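Long-range contacts in AtGH3.15 acyl acid amido synthetase (Arabidopsis thaliana, PDB 6E1Q), which conjugates glutamine, and possibly cysteine, to the auxin precursor indole-3-butyric acid, and glutamine to the herbicide 2,4-DB, in an ATP-dependent reaction: residues Ile108-Asp114 / Phe398-Tyr404; Gln117-Phe121 / Ser328-Phe332; Cys331-Phe337 / Tyr348-Met354. Residues are numbered along the deposited sequence.

Interaction 1: Ile108-Asp114 / Phe398-Tyr404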
loop_
_atom_site.group_PDB
_atom_site.type_symbol
_atom_site.label_atom_id
_atom_site.label_comp_id
_atom_site.label_asym_id
_atom_site.label_seq_id
_atom_site.Cartn_x
_atom_site.Cartn_y
_atom_site.Cartn_z
ATOM N N ILE A 108 9.435 -13.641 1.934
ATOM C CA ILE A 108 8.492 -14.265 2.852
ATOM C C ILE A 108 7.977 -15.573 2.248
ATOM O O ILE A 108 7.400 -15.568 1.155
ATOM C CB ILE A 108 7.329 -13.318 3.183
ATOM C CG1 ILE A 108 7.847 -12.060 3.905
ATOM C CG2 ILE A 108 6.298 -14.028 4.045
ATOM C CD1 ILE A 108 8.499 -12.348 5.243
ATOM N N PRO A 109 8.145 -16.707 2.925
ATOM C CA PRO A 109 7.603 -17.973 2.404
ATOM C C PRO A 109 6.088 -17.934 2.285
ATOM O O PRO A 109 5.403 -17.322 3.107
ATOM C CB PRO A 109 8.046 -19.009 3.444
ATOM C CG PRO A 109 9.211 -18.369 4.149
ATOM C CD PRO A 109 8.922 -16.892 4.161
ATOM N N LEU A 110 5.574 -18.605 1.243
ATOM C CA LEU A 110 4.144 -18.807 1.043
ATOM C C LEU A 110 3.911 -20.253 0.626
ATOM O O LEU A 110 4.532 -20.733 -0.325
ATOM C CB LEU A 110 3.591 -17.853 -0.023
ATOM C CG LEU A 110 2.092 -17.943 -0.328
ATOM C CD1 LEU A 110 1.269 -17.545 0.890
ATOM C CD2 LEU A 110 1.712 -17.082 -1.538
ATOM N N THR A 111 3.041 -20.953 1.348
ATOM C CA THR A 111 2.597 -22.273 0.922
ATOM C C THR A 111 1.366 -22.159 0.010
ATOM O O THR A 111 0.636 -21.158 0.017
ATOM C CB THR A 111 2.273 -23.165 2.126
ATOM O OG1 THR A 111 1.170 -22.611 2.851
ATOM C CG2 THR A 111 3.465 -23.258 3.060
ATOM N N THR A 112 1.156 -23.209 -0.787
ATOM C CA THR A 112 0.039 -23.244 -1.731
ATOM C C THR A 112 -1.306 -23.190 -1.004
ATOM O O THR A 112 -2.236 -22.496 -1.443
ATOM C CB THR A 112 0.146 -24.504 -2.601
ATOM O OG1 THR A 112 1.192 -24.332 -3.566
ATOM C CG2 THR A 112 -1.163 -24.789 -3.335
ATOM N N GLU A 113 -1.412 -23.894 0.121
ATOM C CA GLU A 113 -2.632 -23.877 0.917
ATOM C C GLU A 113 -2.910 -22.480 1.457
ATOM O O GLU A 113 -4.045 -21.985 1.380
ATOM C CB GLU A 113 -2.517 -24.884 2.065
ATOM C CG GLU A 113 -2.463 -26.362 1.634
ATOM C CD GLU A 113 -1.077 -26.838 1.159
ATOM O OE1 GLU A 113 -0.152 -26.007 0.986
ATOM O OE2 GLU A 113 -0.923 -28.064 0.953
ATOM N N ASP A 114 -1.887 -21.844 2.037
ATOM C CA ASP A 114 -2.028 -20.469 2.504
ATOM C C ASP A 114 -2.518 -19.577 1.369
ATOM O O ASP A 114 -3.476 -18.817 1.535
ATOM C CB ASP A 114 -0.693 -19.986 3.090
ATOM C CG ASP A 114 -0.787 -18.620 3.779
ATOM O OD1 ASP A 114 -1.727 -17.852 3.496
ATOM O OD2 ASP A 114 0.107 -18.294 4.599
ATOM N N PHE A 398 0.348 -20.144 8.777
ATOM C CA PHE A 398 0.388 -21.411 8.121
ATOM C C PHE A 398 1.519 -21.545 7.115
ATOM O O PHE A 398 1.607 -22.530 6.481
ATOM C CB PHE A 398 -0.916 -21.687 7.412
ATOM C CG PHE A 398 -2.073 -21.991 8.314
ATOM C CD1 PHE A 398 -2.215 -23.216 8.873
ATOM C CD2 PHE A 398 -3.017 -21.053 8.577
ATOM C CE1 PHE A 398 -3.264 -23.506 9.668
ATOM C CE2 PHE A 398 -4.073 -21.339 9.399
ATOM C CZ PHE A 398 -4.187 -22.563 9.947
ATOM N N SER A 399 2.347 -20.538 6.948
ATOM C CA SER A 399 3.513 -20.580 6.068
ATOM C C SER A 399 4.816 -20.362 6.840
ATOM O O SER A 399 5.735 -19.715 6.339
ATOM C CB SER A 399 3.374 -19.547 4.946
ATOM O OG SER A 399 2.402 -19.976 3.997
ATOM N N GLY A 400 4.896 -20.864 8.077
ATOM C CA GLY A 400 6.165 -20.939 8.777
ATOM C C GLY A 400 6.593 -19.721 9.570
ATOM O O GLY A 400 7.778 -19.609 9.895
ATOM N N LEU A 401 5.681 -18.813 9.912
ATOM C CA LEU A 401 5.980 -17.729 10.845
ATOM C C LEU A 401 5.247 -17.956 12.165
ATOM O O LEU A 401 4.071 -18.346 12.180
ATOM C CB LEU A 401 5.590 -16.376 10.253
ATOM C CG LEU A 401 6.283 -16.075 8.918
ATOM C CD1 LEU A 401 5.795 -14.755 8.370
ATOM C CD2 LEU A 401 7.801 -16.064 9.090
ATOM N N TYR A 402 5.944 -17.698 13.273
ATOM C CA TYR A 402 5.430 -17.958 14.609
ATOM C C TYR A 402 5.693 -16.729 15.462
ATOM O O TYR A 402 6.851 -16.340 15.642
ATOM C CB TYR A 402 6.094 -19.204 15.201
ATOM C CG TYR A 402 5.939 -20.396 14.293
ATOM C CD1 TYR A 402 4.792 -21.181 14.346
ATOM C CD2 TYR A 402 6.920 -20.719 13.358
ATOM C CE1 TYR A 402 4.635 -22.269 13.514
ATOM C CE2 TYR A 402 6.777 -21.815 12.516
ATOM C CZ TYR A 402 5.626 -22.581 12.602
ATOM O OH TYR A 402 5.440 -23.661 11.781
ATOM N N ARG A 403 4.619 -16.104 15.948
ATOM C CA ARG A 403 4.692 -14.911 16.800
ATOM C C ARG A 403 5.617 -13.863 16.195
ATOM O O ARG A 403 6.596 -13.418 16.800
ATOM C CB ARG A 403 5.135 -15.259 18.221
ATOM C CG ARG A 403 4.423 -16.470 18.781
ATOM C CD ARG A 403 4.656 -16.608 20.264
ATOM N NE ARG A 403 3.812 -15.698 21.030
ATOM C CZ ARG A 403 4.016 -15.392 22.307
ATOM N NH1 ARG A 403 5.047 -15.917 22.962
ATOM N NH2 ARG A 403 3.191 -14.564 22.926
ATOM N N TYR A 404 5.268 -13.467 14.980
ATOM C CA TYR A 404 6.136 -12.670 14.138
ATOM C C TYR A 404 5.607 -11.243 14.104
ATOM O O TYR A 404 4.413 -11.016 13.878
ATOM C CB TYR A 404 6.199 -13.290 12.738
ATOM C CG TYR A 404 6.837 -12.449 11.655
ATOM C CD1 TYR A 404 6.100 -11.467 10.983
ATOM C CD2 TYR A 404 8.160 -12.669 11.259
ATOM C CE1 TYR A 404 6.670 -10.709 9.959
ATOM C CE2 TYR A 404 8.742 -11.906 10.241
ATOM C CZ TYR A 404 7.992 -10.935 9.593
ATOM O OH TYR A 404 8.544 -10.180 8.573
HETATM O O HOH W 1 5.989 -16.992 5.690
#

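Interaction 2: Gln117-Phe121 / Ser328-Phe332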
loop_
_atom_site.group_PDB
_atom_site.type_symbol
_atom_site.label_atom_id
_atom_site.label_comp_id
_atom_site.label_asym_id
_atom_site.label_seq_id
_atom_site.Cartn_x
_atom_site.Cartn_y
_atom_site.Cartn_z
ATOM N N GLN A 117 -6.174 -20.429 0.514
ATOM C CA GLN A 117 -7.022 -19.888 1.577
ATOM C C GLN A 117 -7.234 -18.385 1.422
ATOM O O GLN A 117 -8.338 -17.880 1.670
ATOM C CB GLN A 117 -6.425 -20.199 2.943
ATOM C CG GLN A 117 -7.176 -19.514 4.068
ATOM C CD GLN A 117 -6.964 -20.181 5.403
ATOM O OE1 GLN A 117 -7.626 -21.168 5.728
ATOM N NE2 GLN A 117 -6.036 -19.644 6.192
ATOM N N ARG A 118 -6.196 -17.654 1.004
ATOM C CA ARG A 118 -6.330 -16.208 0.838
ATOM C C ARG A 118 -7.239 -15.879 -0.334
ATOM O O ARG A 118 -8.015 -14.912 -0.283
ATOM C CB ARG A 118 -4.959 -15.565 0.614
ATOM C CG ARG A 118 -4.078 -15.491 1.845
ATOM C CD ARG A 118 -2.784 -14.770 1.520
ATOM N NE ARG A 118 -1.749 -15.168 2.451
ATOM C CZ ARG A 118 -0.621 -14.501 2.665
ATOM N NH1 ARG A 118 -0.347 -13.389 1.990
ATOM N NH2 ARG A 118 0.244 -14.973 3.545
ATOM N N ILE A 119 -7.094 -16.631 -1.421
ATOM C CA ILE A 119 -7.989 -16.494 -2.562
ATOM C C ILE A 119 -9.407 -16.885 -2.161
ATOM O O ILE A 119 -10.370 -16.161 -2.433
ATOM C CB ILE A 119 -7.466 -17.342 -3.734
ATOM C CG1 ILE A 119 -6.272 -16.639 -4.385
ATOM C CG2 ILE A 119 -8.564 -17.624 -4.738
ATOM C CD1 ILE A 119 -5.406 -17.570 -5.168
ATOM N N SER A 120 -9.537 -18.027 -1.488
ATOM C CA SER A 120 -10.815 -18.492 -0.962
ATOM C C SER A 120 -11.508 -17.407 -0.145
ATOM O O SER A 120 -12.673 -17.076 -0.393
ATOM C CB SER A 120 -10.581 -19.743 -0.113
ATOM O OG SER A 120 -11.756 -20.516 0.036
ATOM N N PHE A 121 -10.798 -16.825 0.827
ATOM C CA PHE A 121 -11.439 -15.810 1.652
ATOM C C PHE A 121 -11.825 -14.596 0.833
ATOM O O PHE A 121 -12.801 -13.914 1.168
ATOM C CB PHE A 121 -10.554 -15.368 2.823
ATOM C CG PHE A 121 -11.225 -14.339 3.690
ATOM C CD1 PHE A 121 -12.165 -14.718 4.641
ATOM C CD2 PHE A 121 -10.989 -12.996 3.494
ATOM C CE1 PHE A 121 -12.826 -13.772 5.396
ATOM C CE2 PHE A 121 -11.641 -12.045 4.255
ATOM C CZ PHE A 121 -12.559 -12.429 5.202
ATOM N N SER A 328 -0.602 -8.367 4.358
ATOM C CA SER A 328 0.820 -8.242 4.082
ATOM C C SER A 328 1.259 -9.552 3.465
ATOM O O SER A 328 0.503 -10.527 3.454
ATOM C CB SER A 328 1.630 -7.928 5.349
ATOM O OG SER A 328 1.542 -9.015 6.262
ATOM N N SER A 329 2.487 -9.570 2.934
ATOM C CA SER A 329 3.031 -10.822 2.418
ATOM C C SER A 329 2.920 -11.917 3.462
ATOM O O SER A 329 2.584 -13.056 3.137
ATOM C CB SER A 329 4.491 -10.645 1.986
ATOM O OG SER A 329 4.567 -9.788 0.862
ATOM N N GLU A 330 3.162 -11.563 4.731
ATOM C CA GLU A 330 3.213 -12.539 5.818
ATOM C C GLU A 330 1.831 -13.085 6.175
ATOM O O GLU A 330 1.704 -14.246 6.593
ATOM C CB GLU A 330 3.851 -11.889 7.050
ATOM C CG GLU A 330 5.334 -11.491 6.880
ATOM C CD GLU A 330 5.539 -10.023 6.525
ATOM O OE1 GLU A 330 6.632 -9.481 6.820
ATOM O OE2 GLU A 330 4.609 -9.420 5.950
ATOM N N CYS A 331 0.790 -12.271 6.044
ATOM C CA CYS A 331 -0.525 -12.695 6.518
ATOM C C CYS A 331 -1.612 -11.797 5.960
ATOM O O CYS A 331 -1.500 -10.572 6.043
ATOM C CB CYS A 331 -0.583 -12.664 8.052
ATOM S SG CYS A 331 -1.893 -13.702 8.718
ATOM N N PHE A 332 -2.674 -12.381 5.415
ATOM C CA PHE A 332 -3.888 -11.605 5.171
ATOM C C PHE A 332 -4.640 -11.467 6.486
ATOM O O PHE A 332 -4.921 -12.470 7.148
ATOM C CB PHE A 332 -4.788 -12.275 4.137
ATOM C CG PHE A 332 -5.968 -11.448 3.766
ATOM C CD1 PHE A 332 -5.798 -10.216 3.156
ATOM C CD2 PHE A 332 -7.251 -11.875 4.052
ATOM C CE1 PHE A 332 -6.889 -9.436 2.821
ATOM C CE2 PHE A 332 -8.346 -11.093 3.714
ATOM C CZ PHE A 332 -8.161 -9.878 3.098
HETATM O O HOH W 2 -0.455 -16.318 6.112
#

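Interaction 3: Cys331-Phe337 / Tyr348-Met354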
loop_
_atom_site.group_PDB
_atom_site.type_symbol
_atom_site.label_atom_id
_atom_site.label_comp_id
_atom_site.label_asym_id
_atom_site.label_seq_id
_atom_site.Cartn_x
_atom_site.Cartn_y
_atom_site.Cartn_z
ATOM N N CYS A 331 0.790 -12.271 6.044
ATOM C CA CYS A 331 -0.525 -12.695 6.518
ATOM C C CYS A 331 -1.612 -11.797 5.960
ATOM O O CYS A 331 -1.500 -10.572 6.043
ATOM C CB CYS A 331 -0.583 -12.664 8.052
ATOM S SG CYS A 331 -1.893 -13.702 8.718
ATOM N N PHE A 332 -2.674 -12.381 5.415
ATOM C CA PHE A 332 -3.888 -11.605 5.171
ATOM C C PHE A 332 -4.640 -11.467 6.486
ATOM O O PHE A 332 -4.921 -12.470 7.148
ATOM C CB PHE A 332 -4.788 -12.275 4.137
ATOM C CG PHE A 332 -5.968 -11.448 3.766
ATOM C CD1 PHE A 332 -5.798 -10.216 3.156
ATOM C CD2 PHE A 332 -7.251 -11.875 4.052
ATOM C CE1 PHE A 332 -6.889 -9.436 2.821
ATOM C CE2 PHE A 332 -8.346 -11.093 3.714
ATOM C CZ PHE A 332 -8.161 -9.878 3.098
ATOM N N MET A 333 -4.979 -10.241 6.865
ATOM C CA MET A 333 -5.352 -10.037 8.262
ATOM C C MET A 333 -6.761 -9.517 8.486
ATOM O O MET A 333 -7.442 -10.007 9.394
ATOM C CB MET A 333 -4.354 -9.099 8.926
ATOM C CG MET A 333 -3.094 -9.834 9.322
ATOM S SD MET A 333 -1.800 -8.789 9.957
ATOM C CE MET A 333 -1.139 -8.091 8.438
ATOM N N GLY A 334 -7.227 -8.538 7.711
ATOM C CA GLY A 334 -8.509 -7.934 8.023
ATOM C C GLY A 334 -9.217 -7.432 6.789
ATOM O O GLY A 334 -8.606 -7.247 5.733
ATOM N N VAL A 335 -10.520 -7.194 6.940
ATOM C CA VAL A 335 -11.304 -6.581 5.877
ATOM C C VAL A 335 -12.153 -5.455 6.447
ATOM O O VAL A 335 -12.431 -5.387 7.648
ATOM C CB VAL A 335 -12.204 -7.592 5.132
ATOM C CG1 VAL A 335 -11.353 -8.482 4.240
ATOM C CG2 VAL A 335 -13.040 -8.404 6.112
ATOM N N ASN A 336 -12.588 -4.579 5.554
ATOM C CA ASN A 336 -13.402 -3.425 5.924
ATOM C C ASN A 336 -14.865 -3.824 5.786
ATOM O O ASN A 336 -15.360 -4.029 4.676
ATOM C CB ASN A 336 -13.009 -2.237 5.047
ATOM C CG ASN A 336 -13.753 -0.941 5.375
ATOM O OD1 ASN A 336 -13.528 0.073 4.694
ATOM N ND2 ASN A 336 -14.647 -0.962 6.334
ATOM N N PHE A 337 -15.562 -3.941 6.905
ATOM C CA PHE A 337 -16.970 -4.274 6.797
ATOM C C PHE A 337 -17.850 -3.085 6.435
ATOM O O PHE A 337 -19.065 -3.264 6.301
ATOM C CB PHE A 337 -17.445 -4.910 8.092
ATOM C CG PHE A 337 -17.208 -6.384 8.133
ATOM C CD1 PHE A 337 -18.152 -7.254 7.599
ATOM C CD2 PHE A 337 -16.053 -6.905 8.687
ATOM C CE1 PHE A 337 -17.954 -8.613 7.621
ATOM C CE2 PHE A 337 -15.844 -8.283 8.707
ATOM C CZ PHE A 337 -16.797 -9.133 8.171
ATOM N N TYR A 348 -10.415 -1.906 9.924
ATOM C CA TYR A 348 -10.318 -3.277 9.429
ATOM C C TYR A 348 -10.626 -4.268 10.541
ATOM O O TYR A 348 -10.013 -4.225 11.614
ATOM C CB TYR A 348 -8.929 -3.543 8.860
ATOM C CG TYR A 348 -8.529 -2.613 7.742
ATOM C CD1 TYR A 348 -9.064 -2.764 6.460
ATOM C CD2 TYR A 348 -7.580 -1.613 7.946
ATOM C CE1 TYR A 348 -8.677 -1.926 5.405
ATOM C CE2 TYR A 348 -7.184 -0.760 6.907
ATOM C CZ TYR A 348 -7.734 -0.922 5.638
ATOM O OH TYR A 348 -7.342 -0.087 4.609
ATOM N N THR A 349 -11.571 -5.158 10.279
ATOM C CA THR A 349 -11.921 -6.214 11.206
ATOM C C THR A 349 -10.997 -7.400 10.957
ATOM O O THR A 349 -10.887 -7.868 9.824
ATOM C CB THR A 349 -13.372 -6.622 10.985
ATOM O OG1 THR A 349 -14.231 -5.487 11.171
ATOM C CG2 THR A 349 -13.769 -7.732 11.950
ATOM N N ILE A 350 -10.333 -7.883 12.009
ATOM C CA ILE A 350 -9.443 -9.036 11.879
ATOM C C ILE A 350 -10.265 -10.292 11.645
ATOM O O ILE A 350 -11.298 -10.510 12.288
ATOM C CB ILE A 350 -8.556 -9.171 13.128
ATOM C CG1 ILE A 350 -7.706 -7.913 13.317
ATOM C CG2 ILE A 350 -7.665 -10.382 13.030
ATOM C CD1 ILE A 350 -6.803 -7.605 12.134
ATOM N N ILE A 351 -9.834 -11.120 10.695
ATOM C CA ILE A 351 -10.579 -12.316 10.314
ATOM C C ILE A 351 -9.931 -13.521 11.004
ATOM O O ILE A 351 -8.807 -13.899 10.635
ATOM C CB ILE A 351 -10.630 -12.489 8.792
ATOM C CG1 ILE A 351 -11.348 -11.282 8.187
ATOM C CG2 ILE A 351 -11.374 -13.761 8.429
ATOM C CD1 ILE A 351 -12.808 -11.099 8.726
ATOM N N PRO A 352 -10.613 -14.161 11.965
ATOM C CA PRO A 352 -9.945 -15.113 12.870
ATOM C C PRO A 352 -9.422 -16.382 12.222
ATOM O O PRO A 352 -8.654 -17.104 12.870
ATOM C CB PRO A 352 -11.054 -15.482 13.873
ATOM C CG PRO A 352 -12.077 -14.462 13.732
ATOM C CD PRO A 352 -12.006 -13.902 12.363
ATOM N N CYS A 353 -9.863 -16.740 11.028
ATOM C CA CYS A 353 -9.402 -18.006 10.475
ATOM C C CYS A 353 -8.124 -17.865 9.661
ATOM O O CYS A 353 -7.575 -18.881 9.222
ATOM C CB CYS A 353 -10.496 -18.642 9.613
ATOM S SG CYS A 353 -10.934 -17.614 8.244
ATOM N N MET A 354 -7.632 -16.638 9.454
ATOM C CA MET A 354 -6.489 -16.413 8.570
ATOM C C MET A 354 -5.146 -16.601 9.267
ATOM O O MET A 354 -4.109 -16.564 8.601
ATOM C CB MET A 354 -6.561 -15.008 7.967
ATOM C CG MET A 354 -7.877 -14.744 7.247
ATOM S SD MET A 354 -8.197 -15.984 5.955
ATOM C CE MET A 354 -6.873 -15.571 4.816
HETATM O O HOH W 3 -3.048 -15.384 5.833
HETATM O O HOH W 4 -14.469 -3.056 9.469
#

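Interaction 1: Ile108-Asp114 / Phe398-Tyr404
Ser399 pushes its side chain into the corner where the strand through Ile108 and Leu110 turns into a helix, and lies against Pro109, Leu110, Thr111 and Asp114. Ser399 OG accepts from Thr111 N at 2.9 Å and from Thr111 OG1 at 3.1 Å. The same Ser399 OG donates to Asp114 OD2 at 2.9 Å. One hydroxyl thus ties the loop to Thr111 and to the first turn of the helix. Thr111 is the N-cap of that helix: Asp114 N donates to Thr111 OG1 at 3.3 Å. A water extends the link, donating to Pro109 O at 2.7 Å and to Ser399 O at 2.8 Å. Beyond the polar corner the contact is apolar and looser. Ile108 CG2 lies 4.4 Å from Leu401 CD1, and Ile108 CD1 lies 4.0 Å from Tyr404 OH. The Tyr404 hydroxyl is hydrogen-bonded to Glu330, an ATP-site residue. Asp114 also forms a salt bridge with Arg118, one turn further along its helix. The contact joins the N-terminal and central GH3 regions. Strand 91-97 pairs with the 105-111 strand, helix 67-78 packs on Ile108, Pro109, Leu401 and Tyr404, and helix 24-38 packs on Phe398.

Interaction 2: Gln117-Phe121 / Ser328-Phe332
Gln117-Phe121 is a stretch of helix, and Ser328-Phe332 is mainly a tight turn that leads into a strand. The backbones stay apart: the closest CA atoms, those of Arg118 and Phe332, are 6.8 Å from each other. Within the turn, Ser328 N donates to Cys331 O at 2.9 Å. The gap is bridged by Arg118, whose long side chain reaches to the carbonyls of the turn. Ser329 O takes hydrogen bonds from Arg118 NH1 at 3.2 Å and Arg118 NH2 at 3.1 Å, and it lies near the guanidinium plane. A weak bond runs from Arg118 NH1 to Ser328 O at 3.3 Å. A water accepts from Arg118 NH2 and donates to Glu330 O, each at 3.0 Å. Phe332 N and Cys331 CA lie over one face of the guanidinium. Asp114 holds Arg118 NE in a salt bridge, so this side chain joins its own helix to the turn. One turn on from Arg118, Phe121 CD2 meets the edge of the Phe332 ring at CE2, 3.3 Å away, with the ring planes at 51°. Ser328, Ser329 and Glu330 belong to the ATP site, and Phe332 binds substrate and touches the bound (2,4-dichlorophenoxy)acetic acid. Arg118 thus binds carbonyls of an active-site loop in the adenylating fold of the ANL superfamily, to which the GH3 N-terminal domain belongs, with the nucleotide and acyl-acid sites side by side.

Interaction 3: Cys331-Phe337 / Tyr348-Met354
The hollow in this strand pair is at Gly334. Thr349 O, Tyr348 CB and Ile350 CD1 crowd the place that a Gly334 CB would take, and a CB there would clash with Thr349 O. Gly334 CA lies 3.0 Å from Thr349 O and 4.1 Å from Ile350 CA. The close approach suits the antiparallel non-hydrogen-bonded pair Gly334-Ile350. Next to it, Val335 and Thr349 form a hydrogen-bonded pair, with Val335 N to Thr349 O at 3.0 Å and Thr349 N to Val335 O at 2.8 Å. Ile351 N to Met333 O, at 2.9 Å, extends the pairing. Met333 and Gly334 both face Tyr326 in a classic beta bulge. On the flank, Ile351 CD1 rests against Val335 CG2 at 3.8 Å and Phe337 CE2 at 4.1 Å. The Phe337 ring edge meets Thr349, with Phe337 CD2 3.4 Å from Thr349 OG1. A type I turn, Ile351 to Met354, then brings Met354 CB to 3.1 Å from Phe332 O and Met354 CE to the edge of the Phe332 ring, 3.8 Å from CD2. A water links the backbones, accepting from Phe332 N and donating to Met354 O. Phe332 binds substrate and Tyr348 binds ATP. Strand 332-335 lies between strands 321-327 and 348-350, and strand 419-427 follows on the far side of 348-350. Helix 112-132 packs on Val335, Phe337 and Ile351, while strand 356-361 touches Cys331, Met333 and Ile350.

Overall arrangement
From the N terminus, the chain first reaches Ile108-Asp114, which pairs with Phe398-Tyr404 only after some 280 residues. Interaction 1 thus closes the longest loop, and the other two contacts nest inside it. Helix 112-132 starts in interaction 1 and continues into interaction 2, which closes a loop of about 200 residues at Ser328-Phe332. Interaction 3 begins there, sharing Cys331 and Phe332, and closes a beta hairpin at Tyr348-Met354. The contacts also touch in space. Glu330 meets Tyr404 and Leu401 of interaction 1, and Phe121 meets Val335 and Ile351 of interaction 3. Together they tie the smaller N-terminal sheet, helix 112-132 and the large mixed sheet around the active site.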